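Local coordinates for protein exosome complex component Rrp41 (Archaeoglobus fulgidus, PDB 3M7N) that probably forms the catalytic subunit of the archaeal exosome, degrading RNA from its 3' end and also able to synthesize heteromeric RNA tails, at residues 158-163 against 191-196. The protein carries 1 engineered substitution. Residues are numbered along the deposited sequence; the frame is centred on the assembly and turned at random.
Sequences MITSVA and FLIRNG
Two central strands of the four-stranded antiparallel sheet in the second half of this RNase PH fold meet here, 158-163 lying against the end of 185-194. The tight part is the backbone seam. Met-158 faces Ile-193 and Thr-160 faces Phe-191 as hydrogen-bonded pairs, with Ile-159 and Leu-192 as the non-hydrogen-bonded pair between them. Met-158 N reaches Ile-193 O at 3.2 Å. Ile-193 N returns to Met-158 O at 3.0 Å in the straightest of the four bonds (162°). Thr-160 N gives to Phe-191 O at 3.0 Å; the shortest bond runs back from Phe-191 N to Thr-160 O, 2.7 Å. All four donors lie in the plane of the carbonyl they meet. Two carbonyls also take CA-H...O contacts, Met-158 O from Leu-192 CA and Phe-191 O from Ile-159 CA, so each is gripped by one N-H and one C-H.

Side chains pack more loosely across the seam. Met-158, Thr-160, Phe-191 and Ile-193 share the face covered by helix 212-248, yet the thioether of Met-158 bends away from the partner strand. Ile-159 and Leu-192 occupy the other face, near Val-112; Leu-192 CD1 comes over the partner backbone, 3.6 Å from Met-158 O. Beyond the strand end, Asn-195 and Gly-196, both at positive phi, form the two-residue, type I' turn of the hairpin into strand 197-207. Gly-196 is exposed to solvent, while the backbone of Asn-195 bonds to a neighbouring protein of the assembly. Back inside, Thr-160 and Ile-193 cross obliquely. A chi1 of -51° sets Thr-160 OG1 anti to its carbonyl carbon, where it hydrogen-bonds to Gln-233 NE2 while resting 3.4 Å from Ile-193 CG1.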
loop_
_atom_site.group_PDB
_atom_site.type_symbol
_atom_site.label_atom_id
_atom_site.label_comp_id
_atom_site.label_asym_id
_atom_site.label_seq_id
_atom_site.Cartn_x
_atom_site.Cartn_y
_atom_site.Cartn_z
ATOM N N MET E 158 15.105 -31.918 -9.166
ATOM C CA MET E 158 15.364 -30.720 -9.916
ATOM C C MET E 158 14.215 -30.338 -10.835
ATOM O O MET E 158 13.362 -31.154 -11.174
ATOM C CB MET E 158 16.657 -30.893 -10.706
ATOM C CG MET E 158 17.897 -30.603 -9.859
ATOM S SD MET E 158 18.401 -28.931 -10.247
ATOM C CE MET E 158 17.740 -28.888 -11.913
ATOM N N ILE E 159 14.207 -29.082 -11.240
ATOM C CA ILE E 159 13.182 -28.591 -12.111
ATOM C C ILE E 159 13.859 -28.289 -13.432
ATOM O O ILE E 159 14.866 -27.591 -13.476
ATOM C CB ILE E 159 12.532 -27.311 -11.518
ATOM C CG1 ILE E 159 11.589 -27.673 -10.367
ATOM C CG2 ILE E 159 11.783 -26.555 -12.574
ATOM C CD1 ILE E 159 10.386 -28.520 -10.787
ATOM N N THR E 160 13.317 -28.825 -14.513
ATOM C CA THR E 160 13.943 -28.633 -15.802
ATOM C C THR E 160 12.867 -28.263 -16.809
ATOM O O THR E 160 11.757 -28.802 -16.791
ATOM C CB THR E 160 14.733 -29.912 -16.247
ATOM O OG1 THR E 160 15.616 -30.331 -15.192
ATOM C CG2 THR E 160 15.534 -29.644 -17.525
ATOM N N SER E 161 13.189 -27.360 -17.707
ATOM C CA SER E 161 12.137 -26.732 -18.465
ATOM C C SER E 161 12.534 -26.471 -19.913
ATOM O O SER E 161 13.650 -26.024 -20.181
ATOM C CB SER E 161 11.738 -25.426 -17.744
ATOM O OG SER E 161 10.827 -24.661 -18.506
ATOM N N VAL E 162 11.617 -26.762 -20.834
ATOM C CA VAL E 162 11.732 -26.354 -22.228
ATOM C C VAL E 162 10.343 -26.195 -22.827
ATOM O O VAL E 162 9.388 -26.807 -22.361
ATOM C CB VAL E 162 12.365 -27.456 -23.133
ATOM C CG1 VAL E 162 13.405 -26.859 -24.073
ATOM C CG2 VAL E 162 12.902 -28.594 -22.326
ATOM N N ALA E 163 10.255 -25.439 -23.911
ATOM C CA ALA E 163 9.026 -25.344 -24.677
ATOM C C ALA E 163 9.149 -26.146 -25.976
ATOM O O ALA E 163 10.236 -26.329 -26.509
ATOM C CB ALA E 163 8.701 -23.881 -25.004
ATOM N N PHE E 191 9.595 -30.056 -15.728
ATOM C CA PHE E 191 9.401 -31.360 -15.123
ATOM C C PHE E 191 10.200 -31.457 -13.840
ATOM O O PHE E 191 11.218 -30.782 -13.674
ATOM C CB PHE E 191 9.881 -32.485 -16.066
ATOM C CG PHE E 191 9.305 -32.422 -17.456
ATOM C CD1 PHE E 191 10.003 -31.796 -18.476
ATOM C CD2 PHE E 191 8.080 -33.007 -17.749
ATOM C CE1 PHE E 191 9.480 -31.736 -19.763
ATOM C CE2 PHE E 191 7.558 -32.958 -19.030
ATOM C CZ PHE E 191 8.258 -32.331 -20.042
ATOM N N LEU E 192 9.734 -32.312 -12.944
ATOM C CA LEU E 192 10.555 -32.802 -11.858
ATOM C C LEU E 192 11.417 -33.971 -12.376
ATOM O O LEU E 192 10.874 -34.955 -12.889
ATOM C CB LEU E 192 9.663 -33.296 -10.720
ATOM C CG LEU E 192 10.437 -33.981 -9.602
ATOM C CD1 LEU E 192 11.277 -32.953 -8.826
ATOM C CD2 LEU E 192 9.494 -34.746 -8.679
ATOM N N ILE E 193 12.743 -33.836 -12.275
ATOM C CA ILE E 193 13.667 -34.941 -12.502
ATOM C C ILE E 193 14.022 -35.587 -11.169
ATOM O O ILE E 193 14.469 -34.908 -10.240
ATOM C CB ILE E 193 15.001 -34.494 -13.124
ATOM C CG1 ILE E 193 14.790 -33.461 -14.227
ATOM C CG2 ILE E 193 15.771 -35.703 -13.651
ATOM C CD1 ILE E 193 14.077 -33.987 -15.442
ATOM N N ARG E 194 13.833 -36.897 -11.077
ATOM C CA ARG E 194 14.141 -37.643 -9.866
ATOM C C ARG E 194 14.718 -38.972 -10.314
ATOM O O ARG E 194 14.253 -39.556 -11.291
ATOM C CB ARG E 194 12.881 -37.880 -9.034
ATOM C CG ARG E 194 13.082 -37.721 -7.545
ATOM C CD ARG E 194 12.373 -38.789 -6.760
ATOM N NE ARG E 194 10.920 -38.713 -6.843
ATOM C CZ ARG E 194 10.134 -38.234 -5.877
ATOM N NH1 ARG E 194 8.816 -38.212 -6.033
ATOM N NH2 ARG E 194 10.661 -37.776 -4.752
ATOM N N ASN E 195 15.746 -39.444 -9.621
ATOM C CA ASN E 195 16.402 -40.676 -10.019
ATOM C C ASN E 195 16.864 -40.578 -11.481
ATOM O O ASN E 195 16.712 -41.519 -12.265
ATOM C CB ASN E 195 15.435 -41.850 -9.809
ATOM C CG ASN E 195 16.005 -43.176 -10.269
ATOM O OD1 ASN E 195 17.158 -43.513 -9.985
ATOM N ND2 ASN E 195 15.193 -43.940 -10.981
ATOM N N GLY E 196 17.405 -39.421 -11.849
ATOM C CA GLY E 196 17.923 -39.212 -13.193
ATOM C C GLY E 196 16.910 -39.139 -14.322
ATOM O O GLY E 196 17.295 -39.134 -15.492
#